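Local coordinates for protein cytochrome P450 (Novosphingobium aromaticivorans, PDB 3OFT) that belongs to the cytochrome P450 family of haem proteins and carries an iron protoporphyrin IX group within a largely helical fold, at residues Gly365-Val377 and Val384-Ala396. Numbering follows the deposited sequence.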
ATOM      1  N   GLY A 365      -2.349  10.323 -22.933  1.00 15.12           N
ATOM      2  CA  GLY A 365      -1.160  11.015 -23.436  1.00 15.16           C
ATOM      3  C   GLY A 365      -0.132  10.157 -24.156  1.00 15.59           C
ATOM      4  O   GLY A 365       0.632  10.651 -24.990  1.00 17.00           O
ATOM      5  N   MET A 366      -0.118   8.866 -23.867  1.00 15.05           N
ATOM      6  CA  MET A 366       0.896   7.963 -24.427  1.00 14.24           C
ATOM      7  C   MET A 366       0.363   7.214 -25.643  1.00 14.69           C
ATOM      8  O   MET A 366      -0.846   6.872 -25.706  1.00 14.65           O
ATOM      9  CB  MET A 366       1.388   6.949 -23.368  1.00 14.56           C
ATOM     10  CG  MET A 366       2.078   7.609 -22.163  1.00 13.70           C
ATOM     11  SD  MET A 366       3.723   8.296 -22.564  1.00 16.85           S
ATOM     12  CE  MET A 366       4.548   6.743 -22.872  1.00 13.77           C
ATOM     13  N   PRO A 367       1.246   6.944 -26.618  1.00 13.82           N
ATOM     14  CA  PRO A 367       0.829   6.024 -27.676  1.00 14.55           C
ATOM     15  C   PRO A 367       0.768   4.620 -27.135  1.00 13.86           C
ATOM     16  O   PRO A 367       0.991   4.411 -25.945  1.00 12.44           O
ATOM     17  CB  PRO A 367       1.967   6.115 -28.702  1.00 15.39           C
ATOM     18  CG  PRO A 367       3.153   6.525 -27.934  1.00 14.65           C
ATOM     19  CD  PRO A 367       2.620   7.445 -26.807  1.00 13.92           C
ATOM     20  N   GLU A 368       0.534   3.654 -28.011  1.00 14.80           N
ATOM     21  CA  GLU A 368       0.497   2.263 -27.594  1.00 15.39           C
ATOM     22  C   GLU A 368       1.875   1.905 -27.063  1.00 14.72           C
ATOM     23  O   GLU A 368       2.902   2.346 -27.631  1.00 15.21           O
ATOM     24  CB  GLU A 368       0.102   1.347 -28.752  1.00 16.88           C
ATOM     25  CG  GLU A 368      -0.062  -0.095 -28.308  1.00 23.72           C
ATOM     26  CD  GLU A 368      -0.761  -0.994 -29.332  1.00 32.87           C
ATOM     27  OE1 GLU A 368      -0.944  -2.181 -29.002  1.00 32.89           O
ATOM     28  OE2 GLU A 368      -1.122  -0.535 -30.457  1.00 37.63           O
ATOM     29  N   PHE A 369       1.917   1.155 -25.969  1.00 12.87           N
ATOM     30  CA  PHE A 369       3.202   0.798 -25.357  1.00 12.69           C
ATOM     31  C   PHE A 369       3.271  -0.699 -25.055  1.00 12.85           C
ATOM     32  O   PHE A 369       2.236  -1.385 -24.993  1.00 12.93           O
ATOM     33  CB  PHE A 369       3.523   1.676 -24.108  1.00 11.93           C
ATOM     34  CG  PHE A 369       2.507   1.554 -23.009  1.00 11.90           C
ATOM     35  CD1 PHE A 369       2.691   0.650 -21.957  1.00 13.38           C
ATOM     36  CD2 PHE A 369       1.337   2.302 -23.048  1.00 10.46           C
ATOM     37  CE1 PHE A 369       1.738   0.511 -20.937  1.00 12.80           C
ATOM     38  CE2 PHE A 369       0.340   2.147 -22.018  1.00 10.78           C
ATOM     39  CZ  PHE A 369       0.571   1.257 -20.967  1.00 11.89           C
ATOM     40  N   ALA A 370       4.493  -1.212 -24.854  1.00 12.60           N
ATOM     41  CA  ALA A 370       4.710  -2.642 -24.657  1.00 12.48           C
ATOM     42  C   ALA A 370       5.922  -2.879 -23.787  1.00 13.60           C
ATOM     43  O   ALA A 370       6.723  -1.957 -23.549  1.00 11.18           O
ATOM     44  CB  ALA A 370       4.931  -3.352 -26.038  1.00 13.78           C
ATOM     45  N   LEU A 371       6.101  -4.128 -23.351  1.00 12.89           N
ATOM     46  CA  LEU A 371       7.347  -4.450 -22.670  1.00 13.35           C
ATOM     47  C   LEU A 371       8.522  -4.406 -23.675  1.00 13.51           C
ATOM     48  O   LEU A 371       8.337  -4.683 -24.864  1.00 14.48           O
ATOM     49  CB  LEU A 371       7.261  -5.823 -22.022  1.00 13.21           C
ATOM     50  CG  LEU A 371       6.265  -5.975 -20.864  1.00 12.08           C
ATOM     51  CD1 LEU A 371       6.239  -7.451 -20.522  1.00 16.92           C
ATOM     52  CD2 LEU A 371       6.626  -5.149 -19.634  1.00 16.52           C
ATOM     53  N   ALA A 372       9.706  -4.054 -23.193  1.00 13.16           N
ATOM     54  CA  ALA A 372      10.925  -4.110 -24.016  1.00 15.24           C
ATOM     55  C   ALA A 372      11.212  -5.539 -24.468  1.00 17.20           C
ATOM     56  O   ALA A 372      10.936  -6.490 -23.728  1.00 16.56           O
ATOM     57  CB  ALA A 372      12.112  -3.565 -23.258  1.00 14.40           C
ATOM     58  N   PRO A 373      11.779  -5.699 -25.674  1.00 19.07           N
ATOM     59  CA  PRO A 373      11.990  -7.082 -26.124  1.00 21.73           C
ATOM     60  C   PRO A 373      13.064  -7.880 -25.367  1.00 24.01           C
ATOM     61  O   PRO A 373      12.924  -9.093 -25.259  1.00 25.35           O
ATOM     62  CB  PRO A 373      12.404  -6.917 -27.594  1.00 20.95           C
ATOM     63  CG  PRO A 373      13.076  -5.579 -27.642  1.00 19.61           C
ATOM     64  CD  PRO A 373      12.289  -4.710 -26.645  1.00 19.08           C
ATOM     65  N   ASP A 374      14.116  -7.236 -24.859  1.00 26.26           N
ATOM     66  CA  ASP A 374      15.238  -8.015 -24.261  1.00 28.78           C
ATOM     67  C   ASP A 374      15.529  -7.762 -22.771  1.00 28.61           C
ATOM     68  O   ASP A 374      16.602  -8.128 -22.274  1.00 29.22           O
ATOM     69  CB  ASP A 374      16.532  -7.831 -25.073  1.00 29.87           C
ATOM     70  CG  ASP A 374      17.183  -6.461 -24.854  1.00 34.53           C
ATOM     71  OD1 ASP A 374      18.256  -6.382 -24.184  1.00 38.99           O
ATOM     72  OD2 ASP A 374      16.605  -5.455 -25.334  1.00 40.98           O
ATOM     73  N   LYS A 375      14.591  -7.141 -22.057  1.00 27.26           N
ATOM     74  CA  LYS A 375      14.776  -6.900 -20.633  1.00 25.95           C
ATOM     75  C   LYS A 375      13.626  -7.545 -19.876  1.00 25.16           C
ATOM     76  O   LYS A 375      12.518  -7.632 -20.392  1.00 26.12           O
ATOM     77  CB  LYS A 375      14.869  -5.406 -20.337  1.00 26.23           C
ATOM     78  CG  LYS A 375      15.918  -4.663 -21.143  1.00 27.78           C
ATOM     79  CD  LYS A 375      16.240  -3.337 -20.487  1.00 31.14           C
ATOM     80  CE  LYS A 375      16.882  -2.384 -21.484  1.00 35.20           C
ATOM     81  NZ  LYS A 375      15.910  -1.369 -21.967  1.00 36.59           N
ATOM     82  N   ALA A 376      13.877  -8.015 -18.669  1.00 22.85           N
ATOM     83  CA  ALA A 376      12.841  -8.765 -17.939  1.00 20.46           C
ATOM     84  C   ALA A 376      12.082  -7.879 -16.960  1.00 18.02           C
ATOM     85  O   ALA A 376      12.620  -6.894 -16.450  1.00 16.68           O
ATOM     86  CB  ALA A 376      13.473  -9.931 -17.182  1.00 20.36           C
ATOM     87  N   VAL A 377      10.856  -8.295 -16.652  1.00 17.08           N
ATOM     88  CA  VAL A 377      10.073  -7.759 -15.553  1.00 16.16           C
ATOM     89  C   VAL A 377      10.478  -8.535 -14.291  1.00 15.60           C
ATOM     90  O   VAL A 377      10.429  -9.780 -14.289  1.00 16.01           O
ATOM     91  CB  VAL A 377       8.562  -7.987 -15.792  1.00 16.80           C
ATOM     92  CG1 VAL A 377       7.731  -7.628 -14.506  1.00 15.82           C
ATOM     93  CG2 VAL A 377       8.081  -7.183 -17.013  1.00 17.14           C
ATOM     94  N   VAL A 384       5.110  -4.914   1.257  1.00  9.46           N
ATOM     95  CA  VAL A 384       4.434  -4.294   0.097  1.00  9.27           C
ATOM     96  C   VAL A 384       5.171  -4.787  -1.149  1.00  8.57           C
ATOM     97  O   VAL A 384       6.220  -4.245  -1.511  1.00  7.93           O
ATOM     98  CB  VAL A 384       4.490  -2.743   0.149  1.00  9.29           C
ATOM     99  CG1 VAL A 384       3.798  -2.135  -1.097  1.00  9.04           C
ATOM    100  CG2 VAL A 384       3.847  -2.202   1.435  1.00  9.92           C
ATOM    101  N   GLY A 385       4.649  -5.843  -1.763  1.00  8.50           N
ATOM    102  CA  GLY A 385       5.224  -6.430  -2.970  1.00  9.15           C
ATOM    103  C   GLY A 385       5.117  -5.478  -4.141  1.00 10.20           C
ATOM    104  O   GLY A 385       4.207  -4.641  -4.199  1.00 10.15           O
ATOM    105  N   ALA A 386       6.075  -5.557  -5.057  1.00  9.68           N
ATOM    106  CA  ALA A 386       6.155  -4.576  -6.131  1.00 10.08           C
ATOM    107  C   ALA A 386       7.033  -5.054  -7.282  1.00 10.02           C
ATOM    108  O   ALA A 386       7.911  -5.920  -7.091  1.00 10.17           O
ATOM    109  CB  ALA A 386       6.657  -3.184  -5.588  1.00  9.29           C
ATOM    110  N   CYS A 387       6.768  -4.517  -8.477  1.00 10.02           N
ATOM    111  CA  CYS A 387       7.759  -4.556  -9.550  1.00 10.56           C
ATOM    112  C   CYS A 387       9.047  -3.850  -9.124  1.00 11.62           C
ATOM    113  O   CYS A 387       8.987  -2.769  -8.557  1.00 11.00           O
ATOM    114  CB  CYS A 387       7.189  -3.875 -10.802  1.00 10.75           C
ATOM    115  SG  CYS A 387       5.936  -4.816 -11.528  1.00 14.98           S
ATOM    116  N   THR A 388      10.204  -4.450  -9.403  1.00 11.84           N
ATOM    117  CA  THR A 388      11.484  -3.754  -9.224  1.00 12.86           C
ATOM    118  C   THR A 388      12.042  -3.291 -10.570  1.00 13.37           C
ATOM    119  O   THR A 388      12.868  -2.377 -10.606  1.00 14.77           O
ATOM    120  CB  THR A 388      12.501  -4.658  -8.511  1.00 13.36           C
ATOM    121  OG1 THR A 388      12.581  -5.918  -9.192  1.00 14.93           O
ATOM    122  CG2 THR A 388      12.047  -4.903  -7.071  1.00 15.31           C
ATOM    123  N   ALA A 389      11.648  -3.940 -11.666  1.00 13.27           N
ATOM    124  CA  ALA A 389      11.916  -3.355 -13.000  1.00 14.04           C
ATOM    125  C   ALA A 389      10.758  -3.617 -13.945  1.00 13.51           C
ATOM    126  O   ALA A 389      10.166  -4.723 -13.983  1.00 12.33           O
ATOM    127  CB  ALA A 389      13.255  -3.837 -13.625  1.00 15.67           C
ATOM    128  N   LEU A 390      10.429  -2.572 -14.681  1.00 11.13           N
ATOM    129  CA  LEU A 390       9.391  -2.618 -15.667  1.00 10.88           C
ATOM    130  C   LEU A 390       9.784  -1.820 -16.906  1.00 10.46           C
ATOM    131  O   LEU A 390       9.458  -0.657 -17.030  1.00 11.67           O
ATOM    132  CB  LEU A 390       8.071  -2.103 -15.038  1.00  9.56           C
ATOM    133  CG  LEU A 390       6.815  -2.053 -15.891  1.00 12.59           C
ATOM    134  CD1 LEU A 390       6.556  -3.414 -16.589  1.00 12.10           C
ATOM    135  CD2 LEU A 390       5.624  -1.620 -15.006  1.00 12.77           C
ATOM    136  N   PRO A 391      10.513  -2.457 -17.833  1.00 12.14           N
ATOM    137  CA  PRO A 391      11.033  -1.748 -18.994  1.00 11.75           C
ATOM    138  C   PRO A 391       9.980  -1.670 -20.104  1.00 11.49           C
ATOM    139  O   PRO A 391       9.572  -2.712 -20.657  1.00 11.91           O
ATOM    140  CB  PRO A 391      12.215  -2.630 -19.427  1.00 12.02           C
ATOM    141  CG  PRO A 391      11.786  -4.035 -19.058  1.00 13.77           C
ATOM    142  CD  PRO A 391      10.968  -3.872 -17.768  1.00 11.82           C
ATOM    143  N   LEU A 392       9.556  -0.443 -20.422  1.00 10.64           N
ATOM    144  CA  LEU A 392       8.545  -0.177 -21.441  1.00 10.13           C
ATOM    145  C   LEU A 392       9.180   0.449 -22.666  1.00  9.42           C
ATOM    146  O   LEU A 392      10.218   1.085 -22.548  1.00 10.60           O
ATOM    147  CB  LEU A 392       7.498   0.797 -20.885  1.00 10.05           C
ATOM    148  CG  LEU A 392       6.792   0.287 -19.605  1.00  7.54           C
ATOM    149  CD1 LEU A 392       5.746   1.300 -19.157  1.00  9.31           C
ATOM    150  CD2 LEU A 392       6.160  -1.078 -19.851  1.00  9.41           C
ATOM    151  N   VAL A 393       8.527   0.290 -23.820  1.00  9.94           N
ATOM    152  CA  VAL A 393       8.934   0.881 -25.082  1.00  9.54           C
ATOM    153  C   VAL A 393       7.673   1.334 -25.827  1.00 10.36           C
ATOM    154  O   VAL A 393       6.568   0.786 -25.612  1.00 10.87           O
ATOM    155  CB  VAL A 393       9.771  -0.111 -25.964  1.00 10.10           C
ATOM    156  CG1 VAL A 393      11.067  -0.494 -25.281  1.00 10.86           C
ATOM    157  CG2 VAL A 393       8.961  -1.403 -26.331  1.00  9.90           C
ATOM    158  N   TRP A 394       7.832   2.371 -26.641  1.00 11.70           N
ATOM    159  CA  TRP A 394       6.772   2.913 -27.465  1.00 12.56           C
ATOM    160  C   TRP A 394       7.381   3.744 -28.593  1.00 14.61           C
ATOM    161  O   TRP A 394       8.564   4.109 -28.554  1.00 14.05           O
ATOM    162  CB  TRP A 394       5.765   3.734 -26.629  1.00 11.13           C
ATOM    163  CG  TRP A 394       6.384   4.912 -25.971  1.00 10.18           C
ATOM    164  CD1 TRP A 394       6.502   6.169 -26.491  1.00 11.15           C
ATOM    165  CD2 TRP A 394       6.997   4.948 -24.668  1.00 10.15           C
ATOM    166  NE1 TRP A 394       7.167   6.995 -25.585  1.00 10.54           N
ATOM    167  CE2 TRP A 394       7.479   6.268 -24.468  1.00  9.08           C
ATOM    168  CE3 TRP A 394       7.209   3.984 -23.659  1.00  8.34           C
ATOM    169  CZ2 TRP A 394       8.140   6.664 -23.301  1.00  8.41           C
ATOM    170  CZ3 TRP A 394       7.880   4.384 -22.486  1.00 12.53           C
ATOM    171  CH2 TRP A 394       8.332   5.718 -22.318  1.00 11.18           C
ATOM    172  N   ARG A 395       6.576   4.036 -29.613  1.00 16.00           N
ATOM    173  CA  ARG A 395       7.054   4.851 -30.725  1.00 20.14           C
ATOM    174  C   ARG A 395       6.782   6.288 -30.340  1.00 20.78           C
ATOM    175  O   ARG A 395       5.637   6.675 -30.182  1.00 21.22           O
ATOM    176  CB  ARG A 395       6.271   4.519 -31.990  1.00 20.32           C
ATOM    177  CG  ARG A 395       6.538   3.162 -32.561  1.00 24.46           C
ATOM    178  CD  ARG A 395       5.774   3.051 -33.891  1.00 34.23           C
ATOM    179  NE  ARG A 395       5.785   1.697 -34.437  1.00 39.42           N
ATOM    180  CZ  ARG A 395       6.625   1.284 -35.380  1.00 43.50           C
ATOM    181  NH1 ARG A 395       7.531   2.127 -35.877  1.00 45.27           N
ATOM    182  NH2 ARG A 395       6.563   0.029 -35.818  1.00 44.19           N
ATOM    183  N   ALA A 396       7.819   7.089 -30.183  1.00 23.01           N
ATOM    184  CA  ALA A 396       7.607   8.480 -29.721  1.00 24.75           C
ATOM    185  C   ALA A 396       7.294   9.432 -30.886  1.00 25.80           C
ATOM    186  O   ALA A 396       7.091   8.968 -32.036  1.00 28.42           O
ATOM    187  CB  ALA A 396       8.808   8.978 -28.895  1.00 24.13           C
TER
HETATM  188  O   HOH W   1       3.902   3.134 -30.010  1.00 15.66           O
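Met366 and Trp394 meet where two antiparallel strands at the C-terminal end of a cytochrome P450 chain pair beside the helical body, an example of a Met-aromatic contact beside a short antiparallel strand pair. Met366 follows the helix 348-365, and its side chain can be traced outward. CB carries CG anti to the carbonyl carbon (chi1 -62°), and two further bends fold the thioether back over the indole. Met366 SD stands above the five-membered ring of Trp394, 4.9 Å from its centroid, while Met366 CE lies over the face of the six-membered ring as a CH-pi donor, 3.5 Å from its centroid. The nearest indole atom to Met366 CE is Trp394 CE2, at 3.4 Å. Pro367 CG approaches the same indole obliquely, 3.7 Å from Trp394 CD1, and the indole NE1 is satisfied by the carbonyl of Arg129.

Beyond the indole, Ala370 and Val393 form a hydrogen-bonded pair, each N donating to the other's O. On the helical side, Phe369 and Leu392 run side by side towards the helix 221-252, where they touch Leu250 and Ala251. Further along, Leu371 CD2 meets Leu390 CD1 at 3.5 Å, the two side chains crossing at about a right angle. Pro391 packs its ring against Ala372 and Lys375, with Pro391 CG 3.6 Å from Lys375 CB. Pro391 O accepts the hydrogen bond from Ala372 N at 2.9 Å, the donor standing 37° out of the carbonyl plane.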